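Local coordinates for hypothetical protein (Staphylococcus aureus subsp. aureus Mu50, PDB 4PEO) that cleaves the N-terminal segment from ribosomal protein bL27 as an essential cysteine protease of the Prp family, and also processes phage capsid and scaffold proteins, at residues 15-20 / 39-44; 43-48 / 67-72; 47-50 / 55-58. All blocks are in the same frame, centred on the assembly; numbering follows the deposited sequence.

Interaction 1: residues 15-20 / 39-44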
loop_
_atom_site.group_PDB
_atom_site.type_symbol
_atom_site.label_atom_id
_atom_site.label_comp_id
_atom_site.label_asym_id
_atom_site.label_seq_id
_atom_site.Cartn_x
_atom_site.Cartn_y
_atom_site.Cartn_z
ATOM N N THR B 15 -1.684 14.413 -8.176
ATOM C CA THR B 15 -1.757 14.361 -9.647
ATOM C C THR B 15 -0.641 13.540 -10.245
ATOM O O THR B 15 -0.816 12.992 -11.333
ATOM C CB THR B 15 -1.793 15.772 -10.258
ATOM O OG1 THR B 15 -0.551 16.441 -9.987
ATOM C CG2 THR B 15 -2.987 16.611 -9.731
ATOM N N ASP B 16 0.536 13.543 -9.604
ATOM C CA ASP B 16 1.681 12.833 -10.155
ATOM C C ASP B 16 2.543 12.272 -9.069
ATOM O O ASP B 16 2.750 12.915 -8.036
ATOM C CB ASP B 16 2.559 13.823 -10.963
ATOM C CG ASP B 16 1.868 14.474 -12.137
ATOM O OD1 ASP B 16 1.121 15.448 -11.916
ATOM O OD2 ASP B 16 2.108 14.039 -13.285
ATOM N N VAL B 17 3.129 11.115 -9.329
ATOM C CA VAL B 17 4.120 10.521 -8.446
ATOM C C VAL B 17 5.157 9.965 -9.408
ATOM O O VAL B 17 4.779 9.228 -10.327
ATOM C CB VAL B 17 3.536 9.408 -7.532
ATOM C CG1 VAL B 17 4.647 8.702 -6.752
ATOM C CG2 VAL B 17 2.501 9.975 -6.556
ATOM N N ILE B 18 6.442 10.314 -9.227
ATOM C CA ILE B 18 7.494 9.757 -10.085
ATOM C C ILE B 18 8.536 9.109 -9.202
ATOM O O ILE B 18 9.138 9.802 -8.380
ATOM C CB ILE B 18 8.145 10.807 -11.022
ATOM C CG1 ILE B 18 7.054 11.589 -11.798
ATOM C CG2 ILE B 18 9.158 10.121 -11.956
ATOM C CD1 ILE B 18 7.557 12.703 -12.733
ATOM N N MET B 19 8.779 7.799 -9.396
ATOM C CA MET B 19 9.818 7.094 -8.642
ATOM C C MET B 19 10.986 6.803 -9.569
ATOM O O MET B 19 10.793 6.313 -10.690
ATOM C CB MET B 19 9.286 5.774 -8.036
ATOM C CG MET B 19 10.350 4.979 -7.256
ATOM S SD MET B 19 9.708 3.484 -6.364
ATOM C CE MET B 19 8.919 4.242 -5.104
ATOM N N ASP B 20 12.207 7.065 -9.087
ATOM C CA ASP B 20 13.401 6.758 -9.860
ATOM C C ASP B 20 14.495 6.234 -8.940
ATOM O O ASP B 20 14.522 6.595 -7.761
ATOM C CB ASP B 20 13.863 7.958 -10.707
ATOM C CG ASP B 20 14.974 7.597 -11.685
ATOM O OD1 ASP B 20 14.805 6.606 -12.446
ATOM O OD2 ASP B 20 16.025 8.265 -11.659
ATOM N N ALA B 39 7.596 -2.525 -3.959
ATOM C CA ALA B 39 6.394 -3.305 -3.651
ATOM C C ALA B 39 5.211 -2.386 -3.350
ATOM O O ALA B 39 4.106 -2.645 -3.813
ATOM C CB ALA B 39 6.651 -4.238 -2.476
ATOM N N VAL B 40 5.455 -1.308 -2.591
ATOM C CA VAL B 40 4.420 -0.333 -2.229
ATOM C C VAL B 40 3.930 0.396 -3.486
ATOM O O VAL B 40 2.724 0.522 -3.697
ATOM C CB VAL B 40 4.929 0.651 -1.136
ATOM C CG1 VAL B 40 3.964 1.823 -0.955
ATOM C CG2 VAL B 40 5.138 -0.067 0.190
ATOM N N LEU B 41 4.832 0.856 -4.329
ATOM C CA LEU B 41 4.434 1.563 -5.526
ATOM C C LEU B 41 3.700 0.685 -6.536
ATOM O O LEU B 41 2.604 1.002 -6.913
ATOM C CB LEU B 41 5.647 2.229 -6.138
ATOM C CG LEU B 41 5.529 3.229 -7.279
ATOM C CD1 LEU B 41 4.681 2.835 -8.445
ATOM C CD2 LEU B 41 5.437 4.674 -6.853
ATOM N N PHE B 42 4.320 -0.420 -6.953
ATOM C CA PHE B 42 3.676 -1.301 -7.933
ATOM C C PHE B 42 2.371 -1.890 -7.418
ATOM O O PHE B 42 1.395 -1.936 -8.162
ATOM C CB PHE B 42 4.639 -2.383 -8.453
ATOM C CG PHE B 42 5.925 -1.846 -9.052
ATOM C CD1 PHE B 42 5.913 -0.738 -9.893
ATOM C CD2 PHE B 42 7.139 -2.475 -8.807
ATOM C CE1 PHE B 42 7.103 -0.238 -10.437
ATOM C CE2 PHE B 42 8.327 -1.978 -9.351
ATOM C CZ PHE B 42 8.302 -0.858 -10.156
ATOM N N GLY B 43 2.344 -2.257 -6.134
ATOM C CA GLY B 43 1.152 -2.806 -5.502
ATOM C C GLY B 43 0.032 -1.787 -5.498
ATOM O O GLY B 43 -1.114 -2.136 -5.790
ATOM N N SER B 44 0.361 -0.508 -5.220
ATOM C CA SER B 44 -0.647 0.565 -5.207
ATOM C C SER B 44 -1.228 0.814 -6.587
ATOM O O SER B 44 -2.442 0.971 -6.703
ATOM C CB SER B 44 -0.088 1.848 -4.610
ATOM O OG SER B 44 0.296 1.580 -3.273
#

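Interaction 2: residues 43-48 / 67-72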
loop_
_atom_site.group_PDB
_atom_site.type_symbol
_atom_site.label_atom_id
_atom_site.label_comp_id
_atom_site.label_asym_id
_atom_site.label_seq_id
_atom_site.Cartn_x
_atom_site.Cartn_y
_atom_site.Cartn_z
ATOM N N GLY B 43 2.344 -2.257 -6.134
ATOM C CA GLY B 43 1.152 -2.806 -5.502
ATOM C C GLY B 43 0.032 -1.787 -5.498
ATOM O O GLY B 43 -1.114 -2.136 -5.790
ATOM N N SER B 44 0.361 -0.508 -5.220
ATOM C CA SER B 44 -0.647 0.565 -5.207
ATOM C C SER B 44 -1.228 0.814 -6.587
ATOM O O SER B 44 -2.442 0.971 -6.703
ATOM C CB SER B 44 -0.088 1.848 -4.610
ATOM O OG SER B 44 0.296 1.580 -3.273
ATOM N N VAL B 45 -0.380 0.784 -7.645
ATOM C CA VAL B 45 -0.861 0.943 -9.029
ATOM C C VAL B 45 -1.833 -0.205 -9.358
ATOM O O VAL B 45 -2.933 0.051 -9.855
ATOM C CB VAL B 45 0.326 1.026 -10.033
ATOM C CG1 VAL B 45 -0.175 1.029 -11.489
ATOM C CG2 VAL B 45 1.168 2.267 -9.763
ATOM N N ASN B 46 -1.453 -1.456 -9.023
ATOM C CA ASN B 46 -2.321 -2.608 -9.257
ATOM C C ASN B 46 -3.646 -2.483 -8.498
ATOM O O ASN B 46 -4.689 -2.892 -9.022
ATOM C CB ASN B 46 -1.619 -3.902 -8.896
ATOM C CG ASN B 46 -0.543 -4.296 -9.882
ATOM O OD1 ASN B 46 -0.437 -3.763 -10.989
ATOM N ND2 ASN B 46 0.286 -5.245 -9.495
ATOM N N ALA B 47 -3.609 -1.895 -7.284
ATOM C CA ALA B 47 -4.818 -1.697 -6.472
ATOM C C ALA B 47 -5.731 -0.635 -7.107
ATOM O O ALA B 47 -6.954 -0.817 -7.138
ATOM C CB ALA B 47 -4.446 -1.295 -5.044
ATOM N N ILE B 48 -5.153 0.466 -7.615
ATOM C CA ILE B 48 -5.987 1.493 -8.254
ATOM C C ILE B 48 -6.742 0.859 -9.442
ATOM O O ILE B 48 -7.958 1.019 -9.568
ATOM C CB ILE B 48 -5.148 2.721 -8.715
ATOM C CG1 ILE B 48 -4.600 3.513 -7.514
ATOM C CG2 ILE B 48 -5.986 3.631 -9.667
ATOM C CD1 ILE B 48 -3.469 4.560 -7.895
ATOM N N PHE B 67 9.484 6.011 -13.238
ATOM C CA PHE B 67 8.130 5.459 -13.226
ATOM C C PHE B 67 7.155 6.525 -12.770
ATOM O O PHE B 67 7.153 6.926 -11.611
ATOM C CB PHE B 67 8.065 4.197 -12.366
ATOM C CG PHE B 67 6.775 3.430 -12.513
ATOM C CD1 PHE B 67 5.647 3.787 -11.782
ATOM C CD2 PHE B 67 6.684 2.350 -13.382
ATOM C CE1 PHE B 67 4.448 3.088 -11.925
ATOM C CE2 PHE B 67 5.487 1.642 -13.514
ATOM C CZ PHE B 67 4.388 1.994 -12.756
ATOM N N HIS B 68 6.372 7.014 -13.723
ATOM C CA HIS B 68 5.471 8.134 -13.543
ATOM C C HIS B 68 4.027 7.714 -13.595
ATOM O O HIS B 68 3.566 7.182 -14.605
ATOM C CB HIS B 68 5.770 9.192 -14.635
ATOM C CG HIS B 68 4.848 10.370 -14.631
ATOM N ND1 HIS B 68 4.566 11.063 -15.797
ATOM C CD2 HIS B 68 4.173 10.947 -13.606
ATOM C CE1 HIS B 68 3.729 12.027 -15.446
ATOM N NE2 HIS B 68 3.493 12.016 -14.129
ATOM N N ILE B 69 3.325 7.950 -12.483
ATOM C CA ILE B 69 1.891 7.749 -12.340
ATOM C C ILE B 69 1.264 9.129 -12.486
ATOM O O ILE B 69 1.537 10.015 -11.671
ATOM C CB ILE B 69 1.494 7.147 -10.965
ATOM C CG1 ILE B 69 2.271 5.854 -10.635
ATOM C CG2 ILE B 69 -0.035 6.979 -10.882
ATOM C CD1 ILE B 69 2.281 5.531 -9.094
ATOM N N ARG B 70 0.417 9.312 -13.490
ATOM C CA ARG B 70 -0.303 10.564 -13.640
ATOM C C ARG B 70 -1.789 10.275 -13.436
ATOM O O ARG B 70 -2.358 9.451 -14.162
ATOM C CB ARG B 70 -0.026 11.202 -15.016
ATOM C CG ARG B 70 -1.027 12.280 -15.419
ATOM C CD ARG B 70 -0.870 13.580 -14.656
ATOM N NE ARG B 70 -1.797 14.602 -15.158
ATOM C CZ ARG B 70 -1.811 15.871 -14.759
ATOM N NH1 ARG B 70 -0.926 16.305 -13.867
ATOM N NH2 ARG B 70 -2.691 16.722 -15.267
ATOM N N SER B 71 -2.419 10.940 -12.444
ATOM C CA SER B 71 -3.847 10.739 -12.198
ATOM C C SER B 71 -4.663 11.290 -13.351
ATOM O O SER B 71 -4.334 12.351 -13.916
ATOM C CB SER B 71 -4.279 11.402 -10.891
ATOM O OG SER B 71 -3.527 10.857 -9.814
ATOM N N VAL B 72 -5.708 10.548 -13.728
ATOM C CA VAL B 72 -6.604 10.987 -14.802
ATOM C C VAL B 72 -7.862 11.587 -14.164
ATOM O O VAL B 72 -8.169 12.760 -14.395
ATOM C CB VAL B 72 -6.878 9.892 -15.860
ATOM C CG1 VAL B 72 -7.937 10.359 -16.867
ATOM C CG2 VAL B 72 -5.588 9.512 -16.585
#

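Interaction 3: residues 47-50 / 55-58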
loop_
_atom_site.group_PDB
_atom_site.type_symbol
_atom_site.label_atom_id
_atom_site.label_comp_id
_atom_site.label_asym_id
_atom_site.label_seq_id
_atom_site.Cartn_x
_atom_site.Cartn_y
_atom_site.Cartn_z
ATOM N N ALA B 47 -3.609 -1.895 -7.284
ATOM C CA ALA B 47 -4.818 -1.697 -6.472
ATOM C C ALA B 47 -5.731 -0.635 -7.107
ATOM O O ALA B 47 -6.954 -0.817 -7.138
ATOM C CB ALA B 47 -4.446 -1.295 -5.044
ATOM N N ILE B 48 -5.153 0.466 -7.615
ATOM C CA ILE B 48 -5.987 1.493 -8.254
ATOM C C ILE B 48 -6.742 0.859 -9.442
ATOM O O ILE B 48 -7.958 1.019 -9.568
ATOM C CB ILE B 48 -5.148 2.721 -8.715
ATOM C CG1 ILE B 48 -4.600 3.513 -7.514
ATOM C CG2 ILE B 48 -5.986 3.631 -9.667
ATOM C CD1 ILE B 48 -3.469 4.560 -7.895
ATOM N N ILE B 49 -6.001 0.128 -10.294
ATOM C CA ILE B 49 -6.556 -0.524 -11.489
ATOM C C ILE B 49 -7.575 -1.622 -11.152
ATOM O O ILE B 49 -8.637 -1.692 -11.780
ATOM C CB ILE B 49 -5.400 -0.988 -12.432
ATOM C CG1 ILE B 49 -4.617 0.244 -12.963
ATOM C CG2 ILE B 49 -5.914 -1.857 -13.597
ATOM C CD1 ILE B 49 -3.204 -0.057 -13.553
ATOM N N GLY B 50 -7.258 -2.443 -10.161
ATOM C CA GLY B 50 -8.106 -3.558 -9.768
ATOM C C GLY B 50 -9.297 -3.236 -8.888
ATOM O O GLY B 50 -10.307 -3.943 -8.950
ATOM N N ARG B 55 -8.014 4.879 -14.213
ATOM C CA ARG B 55 -6.978 4.281 -15.054
ATOM C C ARG B 55 -5.892 5.325 -15.232
ATOM O O ARG B 55 -5.984 6.186 -16.116
ATOM C CB ARG B 55 -7.536 3.773 -16.402
ATOM C CG ARG B 55 -8.574 2.661 -16.252
ATOM C CD ARG B 55 -7.985 1.376 -15.702
ATOM N NE ARG B 55 -8.995 0.330 -15.555
ATOM C CZ ARG B 55 -9.699 0.108 -14.448
ATOM N NH1 ARG B 55 -9.512 0.862 -13.370
ATOM N NH2 ARG B 55 -10.601 -0.863 -14.413
ATOM N N PRO B 56 -4.904 5.341 -14.314
ATOM C CA PRO B 56 -3.857 6.369 -14.405
ATOM C C PRO B 56 -3.020 6.240 -15.661
ATOM O O PRO B 56 -2.913 5.145 -16.234
ATOM C CB PRO B 56 -2.988 6.126 -13.166
ATOM C CG PRO B 56 -3.792 5.232 -12.265
ATOM C CD PRO B 56 -4.655 4.414 -13.190
ATOM N N ASP B 57 -2.407 7.351 -16.067
ATOM C CA ASP B 57 -1.519 7.398 -17.225
ATOM C C ASP B 57 -0.132 7.044 -16.682
ATOM O O ASP B 57 0.424 7.798 -15.873
ATOM C CB ASP B 57 -1.563 8.808 -17.838
ATOM C CG ASP B 57 -0.884 9.012 -19.178
ATOM O OD1 ASP B 57 -0.251 8.055 -19.679
ATOM O OD2 ASP B 57 -0.986 10.127 -19.725
ATOM N N ILE B 58 0.387 5.859 -17.068
ATOM C CA ILE B 58 1.656 5.338 -16.561
ATOM C C ILE B 58 2.717 5.442 -17.639
ATOM O O ILE B 58 2.506 4.975 -18.768
ATOM C CB ILE B 58 1.504 3.869 -16.050
ATOM C CG1 ILE B 58 0.379 3.662 -14.976
ATOM C CG2 ILE B 58 2.845 3.220 -15.641
ATOM C CD1 ILE B 58 0.541 4.343 -13.647
#

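Interaction 1: residues 15-20 / 39-44
With CG of Leu41 anti to its backbone N (chi1 -170°), the isobutyl group leaves helix 36-51 directed at the sheet, while Met19 extends from its strand and the bend at chi3 (-74°) swings its terminal methyl toward Leu41. The two side chains meet tip to tip: Met19 CE rests 3.9 Å from Leu41 CD2 and 4.0 Å from Leu41 CB. Val17, two residues earlier and on the same face of the strand, passes Leu41 in the opposite direction, its CG1 lying 4.1 Å from Leu41 CD2. This is the helix-on-sheet packing of a two-layer alpha/beta fold, in which strand 14-20 is the middle one of a five-stranded mixed sheet and helix 77-96 packs beside the leucine's helix, Met86 touching Val17. At its start the strand carries a classic beta bulge, where Thr15 and Asp16 both face Thr7. Within the helix, Ser44 OG donates to Val40 O at 2.7 Å, on the opposite face of that carbonyl from Ser44 N. Near the end of the strand, the side chains of Met19 and His22, the presumed proton donor, come within about 3 Å at their nearest atoms.

Interaction 2: residues 43-48 / 67-72
Val45 turns a single methyl, CG2, into the notch between Ile69 and Phe67, and the two halves of the notch are filled unequally. The tight half is aliphatic. Val45 CG2 lies 3.5 Å from Ile69 CD1 and 3.9 Å from Ile69 CG1, and the two side chains run past each other in opposite directions, so the methyl lies alongside the end of the isoleucine chain. The isoleucine's first torsion (chi1 -53°) sets CG1 anti to the carbonyl carbon and sends the longer branch to the helix. The other half is slacker: Val45 CG2 comes to the edge of the Phe67 ring, near its plane, at 4.0 Å from CE1. Ile48, one turn further along the helix, points the same way, but its CD1 stays 5.2 Å from Ile69 CG2.

Polar residues flank this apolar centre: Asn46 ND2 hydrogen-bonds to Thr92 OG1 of the second subunit as part of the subunit interface, and on the far face of the sheet Arg70 NH1 forms a salt bridge with Asp16 OD1 and His68 NE2 a hydrogen bond with Asp16 OD2.

Phe67 also meets the ring of Phe42 edge-to-face and reaches His22, while Ile48 continues the apolar layer to Ile82 and Leu83 of helix 77-96. Strand 67-70 lies between strands 57-59 and 14-20, antiparallel to each, with Ile58 of the former packed on Val45, Phe67 and Ile69, and Leu41, one turn earlier on helix 36-51, touching Phe67 and Ile69.

Interaction 3: residues 47-50 / 55-58
The carbonyl oxygen Ile49 O lies over one face of the Arg55 guanidinium, 3.1 Å from Arg55 NH1. This approach is not a hydrogen bond, because the oxygen sits above the group rather than in the path of an N-H; any attraction there would be mainly electrostatic, and NH1 is hydrogen-bonded instead to Thr52 O. The setting is a helix-to-strand connection of the alpha/beta fold: the chain leaves helix 36-51, turns back and enters strand 57-59, outermost in this chain's sheet, and the contact closes this short link. Although CB of Arg55 points away from the helix, a bend at chi2 (-67°) folds the chain round so that its end returns to it. Ile49 CG2 lies 4.2 Å above the guanidinium plane, displaced toward the rim.

Pro56 supplies the apolar half. Its ring wedges against both isoleucines, crossing them obliquely, with Ile69 of strand 67-70 as a further neighbour. Ile48, which also touches Ala79, makes the inner contact and Ile49 the exposed one. Ile48 CG2 touches two ring carbons of Pro56, CG and CD, each at 3.8 Å, whereas Ile49 CG1 meets CD alone, at 4.2 Å.

All three contacts draw on helix 36-51, successive turns of which meet different strands of one sheet: the middle strand in interaction 1, its neighbour in interaction 2 and, in interaction 3, the approach to the strand outermost within this chain. The first two are buried and wholly apolar across the interface, each centred on one methyl of a helix residue. Interaction 3, farther from the chain centre, is partly exposed and adds an arginine to its apolar packing. Backbone pairing ties the strand segments together, as Thr15 O with Ser71 N and Arg70 N with Asp57 O. Interactions 1 and 2 approach His22, whereas interaction 3 lies away from the presumed active site.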